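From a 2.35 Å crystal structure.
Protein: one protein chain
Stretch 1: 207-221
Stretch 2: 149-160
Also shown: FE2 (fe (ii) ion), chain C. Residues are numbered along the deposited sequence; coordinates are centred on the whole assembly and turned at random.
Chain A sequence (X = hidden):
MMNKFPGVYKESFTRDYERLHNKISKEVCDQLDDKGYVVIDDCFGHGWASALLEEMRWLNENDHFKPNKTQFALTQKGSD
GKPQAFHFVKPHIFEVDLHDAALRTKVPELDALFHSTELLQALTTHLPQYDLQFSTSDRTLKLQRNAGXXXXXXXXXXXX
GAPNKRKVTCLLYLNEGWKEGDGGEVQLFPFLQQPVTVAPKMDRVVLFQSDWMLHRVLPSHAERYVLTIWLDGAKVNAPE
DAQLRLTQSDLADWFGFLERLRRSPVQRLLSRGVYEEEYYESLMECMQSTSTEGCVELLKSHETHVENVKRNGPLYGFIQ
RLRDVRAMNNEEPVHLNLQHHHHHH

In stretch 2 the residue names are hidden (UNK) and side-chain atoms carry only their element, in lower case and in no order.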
# COMPACT_ATOMS: atom_id res chain seq x y z
N LEU A 207 -0.97 6.64 -2.50
CA LEU A 207 -2.25 6.14 -2.03
C LEU A 207 -2.60 5.02 -2.96
O LEU A 207 -2.42 5.18 -4.18
CB LEU A 207 -3.36 7.18 -2.07
CG LEU A 207 -3.12 8.54 -1.41
CD1 LEU A 207 -4.33 9.40 -1.58
CD2 LEU A 207 -2.77 8.38 0.06
N PHE A 208 -3.07 3.91 -2.41
CA PHE A 208 -3.64 2.87 -3.25
C PHE A 208 -4.74 2.06 -2.54
O PHE A 208 -4.97 2.20 -1.35
CB PHE A 208 -2.51 1.98 -3.81
CG PHE A 208 -1.67 1.25 -2.79
CD1 PHE A 208 -2.12 0.07 -2.20
CD2 PHE A 208 -0.37 1.64 -2.53
CE1 PHE A 208 -1.32 -0.65 -1.29
CE2 PHE A 208 0.44 0.93 -1.63
CZ PHE A 208 -0.04 -0.23 -1.02
N GLN A 209 -5.46 1.26 -3.32
CA GLN A 209 -6.56 0.46 -2.80
C GLN A 209 -6.05 -0.72 -1.98
O GLN A 209 -5.36 -1.58 -2.51
CB GLN A 209 -7.43 -0.05 -3.95
CG GLN A 209 -7.85 1.06 -4.94
CD GLN A 209 -9.03 1.88 -4.43
OE1 GLN A 209 -9.66 1.53 -3.43
NE2 GLN A 209 -9.32 2.99 -5.11
N SER A 210 -6.37 -0.78 -0.70
CA SER A 210 -5.89 -1.89 0.12
C SER A 210 -6.47 -3.23 -0.36
O SER A 210 -5.76 -4.25 -0.35
CB SER A 210 -6.21 -1.65 1.59
OG SER A 210 -5.75 -0.35 1.99
N ASP A 211 -7.73 -3.25 -0.82
CA ASP A 211 -8.36 -4.53 -1.19
C ASP A 211 -8.30 -4.90 -2.67
O ASP A 211 -8.69 -6.01 -3.03
CB ASP A 211 -9.82 -4.56 -0.74
CG ASP A 211 -10.59 -3.34 -1.15
OD1 ASP A 211 -9.96 -2.34 -1.57
OD2 ASP A 211 -11.83 -3.36 -1.03
N TRP A 212 -7.80 -4.03 -3.55
CA TRP A 212 -7.57 -4.51 -4.92
C TRP A 212 -6.34 -3.98 -5.63
O TRP A 212 -6.34 -3.90 -6.86
CB TRP A 212 -8.80 -4.26 -5.81
CG TRP A 212 -9.45 -2.91 -5.86
CD1 TRP A 212 -10.45 -2.45 -5.04
CD2 TRP A 212 -9.23 -1.87 -6.83
NE1 TRP A 212 -10.84 -1.19 -5.42
CE2 TRP A 212 -10.11 -0.81 -6.52
CE3 TRP A 212 -8.35 -1.73 -7.92
CZ2 TRP A 212 -10.16 0.38 -7.26
CZ3 TRP A 212 -8.41 -0.55 -8.66
CH2 TRP A 212 -9.31 0.49 -8.33
N MSE A 213 -5.30 -3.63 -4.89
CA MSE A 213 -4.02 -3.29 -5.51
C MSE A 213 -2.89 -4.24 -5.08
O MSE A 213 -2.35 -4.13 -3.98
CB MSE A 213 -3.63 -1.84 -5.20
CG MSE A 213 -2.32 -1.43 -5.79
SE MSE A 213 -2.25 -1.65 -7.75
CE MSE A 213 -3.79 -0.58 -8.26
N LEU A 214 -2.53 -5.15 -5.97
CA LEU A 214 -1.43 -6.08 -5.71
C LEU A 214 -0.12 -5.30 -5.71
O LEU A 214 0.08 -4.39 -6.53
CB LEU A 214 -1.40 -7.20 -6.77
CG LEU A 214 -0.30 -8.26 -6.60
CD1 LEU A 214 -0.57 -9.14 -5.39
CD2 LEU A 214 -0.11 -9.11 -7.86
N HIS A 215 0.78 -5.61 -4.77
CA HIS A 215 2.07 -4.91 -4.72
C HIS A 215 3.11 -5.71 -3.98
O HIS A 215 2.81 -6.73 -3.36
CB HIS A 215 1.94 -3.52 -4.08
CG HIS A 215 1.48 -3.56 -2.65
ND1 HIS A 215 0.17 -3.80 -2.30
CD2 HIS A 215 2.16 -3.40 -1.49
CE1 HIS A 215 0.06 -3.76 -0.98
NE2 HIS A 215 1.26 -3.54 -0.46
N ARG A 216 4.35 -5.26 -4.07
CA ARG A 216 5.44 -5.78 -3.26
C ARG A 216 6.44 -4.66 -3.11
O ARG A 216 6.43 -3.67 -3.87
CB ARG A 216 6.10 -7.01 -3.91
CG ARG A 216 6.87 -6.70 -5.20
CD ARG A 216 7.45 -7.95 -5.85
NE ARG A 216 7.93 -7.71 -7.22
CZ ARG A 216 8.28 -8.66 -8.09
NH1 ARG A 216 8.23 -9.96 -7.75
NH2 ARG A 216 8.70 -8.33 -9.30
N VAL A 217 7.33 -4.82 -2.14
CA VAL A 217 8.43 -3.90 -1.94
C VAL A 217 9.71 -4.55 -2.48
O VAL A 217 9.97 -5.72 -2.22
CB VAL A 217 8.56 -3.54 -0.44
CG1 VAL A 217 9.79 -2.72 -0.19
CG2 VAL A 217 7.30 -2.79 0.04
N LEU A 218 10.49 -3.81 -3.27
CA LEU A 218 11.76 -4.32 -3.79
C LEU A 218 12.85 -4.19 -2.73
O LEU A 218 12.73 -3.37 -1.81
CB LEU A 218 12.16 -3.60 -5.09
CG LEU A 218 11.07 -3.69 -6.17
CD1 LEU A 218 11.53 -3.11 -7.48
CD2 LEU A 218 10.65 -5.15 -6.36
N PRO A 219 13.90 -5.03 -2.82
CA PRO A 219 14.99 -5.00 -1.84
C PRO A 219 15.66 -3.64 -1.78
O PRO A 219 15.87 -3.00 -2.80
CB PRO A 219 15.98 -6.04 -2.37
CG PRO A 219 15.15 -6.98 -3.21
CD PRO A 219 14.07 -6.11 -3.81
N SER A 220 15.99 -3.23 -0.56
CA SER A 220 16.68 -1.99 -0.33
C SER A 220 18.15 -2.26 -0.02
O SER A 220 18.48 -3.21 0.69
CB SER A 220 16.01 -1.23 0.83
OG SER A 220 16.40 0.15 0.84
N HIS A 221 19.03 -1.41 -0.55
CA HIS A 221 20.45 -1.52 -0.29
C HIS A 221 20.92 -0.38 0.60
O HIS A 221 22.11 -0.20 0.82
CB HIS A 221 21.22 -1.53 -1.60
CG HIS A 221 20.70 -2.53 -2.58
ND1 HIS A 221 20.28 -2.19 -3.85
CD2 HIS A 221 20.50 -3.87 -2.46
CE1 HIS A 221 19.85 -3.28 -4.47
NE2 HIS A 221 19.98 -4.31 -3.65
N UNK A 149 18.96 -4.66 4.27
CA UNK A 149 19.68 -5.91 4.20
C UNK A 149 19.03 -6.98 3.34
O UNK A 149 19.00 -8.14 3.71
c UNK A 149 19.83 -6.42 5.63
c UNK A 149 21.80 -8.02 5.06
n UNK A 149 22.27 -9.17 5.65
n UNK A 149 20.59 -8.50 6.81
c UNK A 149 21.52 -9.43 6.71
c UNK A 149 20.73 -7.60 5.78
N UNK A 150 18.45 -6.62 2.22
CA UNK A 150 17.67 -7.63 1.54
C UNK A 150 16.54 -8.00 2.50
O UNK A 150 16.13 -7.15 3.29
N UNK A 151 16.05 -9.25 2.46
CA UNK A 151 14.94 -9.67 3.31
C UNK A 151 13.79 -10.37 2.58
O UNK A 151 13.95 -10.81 1.43
N UNK A 152 12.63 -10.47 3.23
CA UNK A 152 11.46 -11.14 2.65
C UNK A 152 10.28 -10.18 2.41
O UNK A 152 9.74 -9.60 3.35
s UNK A 152 9.56 -13.23 2.92
c UNK A 152 11.00 -12.30 3.55
N UNK A 153 9.87 -10.03 1.14
CA UNK A 153 8.77 -9.14 0.78
C UNK A 153 7.83 -9.81 -0.21
O UNK A 153 7.94 -9.63 -1.42
c UNK A 153 10.30 -6.45 1.99
c UNK A 153 11.40 -5.90 2.66
c UNK A 153 9.30 -7.84 0.17
c UNK A 153 10.48 -7.26 0.89
c UNK A 153 11.77 -7.52 0.44
c UNK A 153 12.68 -6.16 2.20
c UNK A 153 12.87 -6.97 1.10
N UNK A 154 6.88 -10.60 0.29
CA UNK A 154 6.05 -11.29 -0.69
C UNK A 154 5.08 -10.37 -1.42
O UNK A 154 4.80 -9.25 -0.95
c UNK A 154 6.68 -11.08 1.66
c UNK A 154 5.30 -12.34 0.16
c UNK A 154 5.43 -11.89 1.55
N UNK A 155 4.63 -10.80 -2.60
CA UNK A 155 3.53 -10.12 -3.29
C UNK A 155 2.30 -10.23 -2.43
O UNK A 155 2.04 -11.32 -1.90
s UNK A 155 4.57 -10.58 -5.84
c UNK A 155 3.25 -10.75 -4.65
N UNK A 156 1.55 -9.15 -2.26
CA UNK A 156 0.37 -9.23 -1.41
C UNK A 156 -0.60 -8.10 -1.67
O UNK A 156 -0.26 -7.11 -2.32
c UNK A 156 1.19 -6.94 1.37
n UNK A 156 2.68 -7.54 -0.09
c UNK A 156 0.77 -9.18 0.10
n UNK A 156 2.21 -6.03 1.34
c UNK A 156 3.11 -6.42 0.45
c UNK A 156 1.51 -7.93 0.50
N UNK A 157 -1.81 -8.24 -1.12
CA UNK A 157 -2.76 -7.14 -0.97
C UNK A 157 -2.75 -6.71 0.50
O UNK A 157 -2.66 -7.56 1.38
c UNK A 157 -5.00 -7.29 -5.12
c UNK A 157 -3.85 -9.13 -3.41
c UNK A 157 -3.98 -9.42 -4.77
c UNK A 157 -4.54 -8.49 -5.61
c UNK A 157 -4.16 -7.59 -1.41
o UNK A 157 -4.68 -8.76 -6.95
c UNK A 157 -4.87 -7.00 -3.77
c UNK A 157 -4.29 -7.91 -2.89
N UNK A 158 -2.83 -5.40 0.77
CA UNK A 158 -2.86 -4.89 2.14
C UNK A 158 -4.08 -5.37 2.92
O UNK A 158 -4.02 -5.53 4.14
o UNK A 158 -1.12 -1.71 2.15
o UNK A 158 -0.54 -3.80 2.05
c UNK A 158 -1.40 -2.91 2.09
c UNK A 158 -2.79 -3.36 2.14
N UNK A 159 -5.18 -5.60 2.20
CA UNK A 159 -6.34 -6.31 2.71
C UNK A 159 -6.49 -7.58 1.89
O UNK A 159 -7.04 -7.54 0.79
n UNK A 159 -9.78 -5.17 3.64
o UNK A 159 -8.92 -7.25 3.48
c UNK A 159 -7.59 -5.42 2.62
c UNK A 159 -8.82 -6.03 3.30
N UNK A 160 -6.01 -8.71 2.43
CA UNK A 160 -6.10 -10.02 1.75
C UNK A 160 -7.46 -10.70 1.86
O UNK A 160 -7.72 -11.70 1.20
c UNK A 160 -5.03 -10.86 2.46
c UNK A 160 -4.80 -10.19 3.80
c UNK A 160 -5.21 -8.75 3.67
FE FE2 C . 1.86 -3.75 1.77
O HOH W 1 6.28 -6.89 -0.38
O HOH W 2 -3.07 -3.57 -1.41

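Position 149 carries one carbon, then a five-membered ring of three carbons and two nitrogens. The CA-to-CB bond points away from stretch 1. That composition is an imidazole, so the residue is H149. It is poorly ordered.

Position 150 has no side-chain atoms. Its phi is positive, at 62°, which favours glycine. It lies beside P219, with CA atoms 5.1 Å apart. It is G150.

Position 151 also has no side-chain atoms. With phi at 130° and psi at -164°, a CB would be jammed against the carbonyl O of G150. It is G151, and it touches nothing on stretch 1.

Position 152 shows one carbon and one sulfur. The CA-to-CB bond points away, and the residue is bonded covalently to a group elsewhere in the structure. The residue is C152.

Position 153 has one carbon, then a ring of six carbons with no oxygen. Its CA-to-CB bond points toward stretch 1, and the side chain packs by V217 and P219. This is F153. Its CB is 3.3 Å from V217 O, and its CD1 is 4.2 Å from V217 CB.

Position 154 has three carbons closing a ring onto the backbone N. This is P154. Its CA-to-CB bond points away, but its carbonyl is used: water 1 donates to P154 O at 2.8 Å and accepts from V217 N at 2.9 Å.

Position 155 has one carbon and one sulfur, near L214 and R216. It is C155. Its SG is 3.9 Å from R216 CD, and its CB is 4.2 Å from L214 CD1.

Position 156 has one carbon and a five-membered ring of three carbons and two nitrogens. One ring nitrogen binds the iron, and the ring lies near that of H215. It is H156. NE2 of H156 is 2.4 Å from FE, while its ND1 donates to P154 O at 2.9 Å.

Position 157 has one carbon, then a six-carbon ring bearing one oxygen. L214 CB lies over one face of the ring, 4.1 Å from its centroid. It is Y157. L214 CD1 is 3.5 Å from Y157 CE1.

Position 158 has two carbons, the second carrying two oxygens, one of them on the iron. The side chain lies near F208 and H215. It is D158. Its OD1 is 2.4 Å from FE, and its OD2 is 3.6 Å from F208 CE1.

Position 159 has two carbons, the second carrying one oxygen and one nitrogen. Its CB is 4.1 Å from D211 CB. It is N159.

Position 160 has three carbons closed onto the backbone N. It is P160, exposed and free of stretch 1.

The contact joins backbone pairing to a shared metal. H156 N donates to H215 O at 2.9 Å, and H215 N donates to H156 O at 3.1 Å, a single antiparallel bridge. N159 N donates to S210 O at 2.9 Å. H215 NE2 binds FE at 2.3 Å, so the ion ties both stretches together. H215 ND1 donates to M213 O at 3.0 Å, which leaves NE2 free for the metal.

Stretch 2 (149-160) HGGCFPCHYDNP
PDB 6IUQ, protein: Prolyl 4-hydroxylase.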